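Local coordinates for 4-carboxymuconolactone decarboxylase (Sinorhizobium meliloti, PDB 4G9Q), which probably decarboxylates 4-carboxymuconolactone in benzoate degradation, and may instead or also have peroxiredoxin activity, at residues A[224-227]-A[228-232]. Numbering follows the deposited sequence.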
loop_
_atom_site.group_PDB
_atom_site.type_symbol
_atom_site.label_atom_id
_atom_site.label_comp_id
_atom_site.label_asym_id
_atom_site.label_seq_id
_atom_site.Cartn_x
_atom_site.Cartn_y
_atom_site.Cartn_z
ATOM N N LEU A 224 -4.272 -20.241 3.745
ATOM C CA LEU A 224 -5.130 -20.564 4.887
ATOM C C LEU A 224 -5.326 -22.075 5.004
ATOM O O LEU A 224 -5.265 -22.628 6.102
ATOM C CB LEU A 224 -6.471 -19.833 4.814
ATOM C CG LEU A 224 -7.471 -20.136 5.940
ATOM C CD1 LEU A 224 -6.906 -19.794 7.319
ATOM C CD2 LEU A 224 -8.770 -19.392 5.687
ATOM N N ASN A 225 -5.545 -22.743 3.872
ATOM C CA ASN A 225 -5.588 -24.203 3.863
ATOM C C ASN A 225 -4.302 -24.782 4.432
ATOM O O ASN A 225 -4.335 -25.681 5.264
ATOM C CB ASN A 225 -5.839 -24.744 2.456
ATOM C CG ASN A 225 -7.303 -24.753 2.087
ATOM O OD1 ASN A 225 -7.703 -24.178 1.075
ATOM N ND2 ASN A 225 -8.112 -25.417 2.900
ATOM N N LYS A 226 -3.171 -24.233 3.998
ATOM C CA LYS A 226 -1.867 -24.675 4.484
ATOM C C LYS A 226 -1.714 -24.459 5.994
ATOM O O LYS A 226 -1.213 -25.334 6.696
ATOM C CB LYS A 226 -0.750 -23.981 3.697
ATOM C CG LYS A 226 0.617 -24.634 3.828
ATOM C CD LYS A 226 1.615 -24.012 2.852
ATOM C CE LYS A 226 3.026 -24.579 3.032
ATOM N NZ LYS A 226 3.102 -26.052 2.774
ATOM N N ALA A 227 -2.171 -23.307 6.486
ATOM C CA ALA A 227 -2.134 -22.990 7.915
ATOM C C ALA A 227 -2.964 -23.976 8.733
ATOM O O ALA A 227 -2.531 -24.446 9.786
ATOM C CB ALA A 227 -2.631 -21.560 8.154
ATOM N N LEU A 228 -4.161 -24.279 8.238
ATOM C CA LEU A 228 -5.052 -25.218 8.910
ATOM C C LEU A 228 -4.462 -26.629 8.874
ATOM O O LEU A 228 -4.478 -27.322 9.891
ATOM C CB LEU A 228 -6.458 -25.172 8.299
ATOM C CG LEU A 228 -7.224 -23.846 8.455
ATOM C CD1 LEU A 228 -8.438 -23.821 7.543
ATOM C CD2 LEU A 228 -7.638 -23.561 9.909
ATOM N N ASP A 229 -3.918 -27.022 7.718
ATOM C CA ASP A 229 -3.174 -28.290 7.584
ATOM C C ASP A 229 -2.012 -28.350 8.577
ATOM O O ASP A 229 -1.730 -29.409 9.148
ATOM C CB ASP A 229 -2.610 -28.473 6.166
ATOM C CG ASP A 229 -3.682 -28.722 5.111
ATOM O OD1 ASP A 229 -4.862 -28.963 5.452
ATOM O OD2 ASP A 229 -3.329 -28.668 3.912
ATOM N N ASN A 230 -1.348 -27.209 8.776
ATOM C CA ASN A 230 -0.187 -27.116 9.663
ATOM C C ASN A 230 -0.525 -27.001 11.154
ATOM O O ASN A 230 0.372 -26.987 12.002
ATOM C CB ASN A 230 0.742 -25.973 9.224
ATOM C CG ASN A 230 1.496 -26.288 7.935
ATOM O OD1 ASN A 230 1.562 -27.442 7.502
ATOM N ND2 ASN A 230 2.073 -25.256 7.317
ATOM N N GLY A 231 -1.812 -26.908 11.477
ATOM C CA GLY A 231 -2.236 -26.957 12.874
ATOM C C GLY A 231 -2.897 -25.723 13.463
ATOM O O GLY A 231 -3.311 -25.743 14.623
ATOM N N LEU A 232 -3.005 -24.648 12.687
ATOM C CA LEU A 232 -3.736 -23.465 13.151
ATOM C C LEU A 232 -5.216 -23.833 13.219
ATOM O O LEU A 232 -5.729 -24.456 12.295
ATOM C CB LEU A 232 -3.523 -22.289 12.195
ATOM C CG LEU A 232 -4.027 -20.906 12.626
ATOM C CD1 LEU A 232 -3.119 -20.293 13.687
ATOM C CD2 LEU A 232 -4.138 -19.986 11.419
HETATM O O HOH W 1 4.191 -26.271 5.676
HETATM O O HOH W 2 1.678 -27.912 4.585
#
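Lys226 leaves the helix with CG opposite the backbone N (chi1 -163°) and bends only at its last torsion, while Asn230, one turn on, carries its CG beside its own backbone N, anti to the carbonyl carbon (chi1 -72°); the two side chains thus run to the same two waters. They meet at the C-terminal end of helix 220-229, closed by a Schellman motif. Lys226 NZ donates to both waters; one, 2.9 Å from Asn230 ND2, accepts from that amide, and the other, 3.0 Å from Asn230 OD1, donates to it. These opposite roles support the modelled orientation of the amide, whose ND2 also bonds weakly to Ser204 OG and lies 3.8 Å from Lys226 CG. Lys226 also makes a cation-pi contact with Trp193. Two bonds make up the motif: Gly231, at positive phi (116°), bonds through N to Leu228 O, and Leu232 N reaches Ala227 O at 2.9 Å. Buried Leu224 sets CG 4.1 Å from CD1 of the partly exposed Leu228, and Leu224 and Leu232 both pack on Ala237 of helix 234-248. Asp229 forms a salt bridge to Arg267 of helix 250-267. Leu232 CD2 packs against Ala227 CB at 3.9 Å.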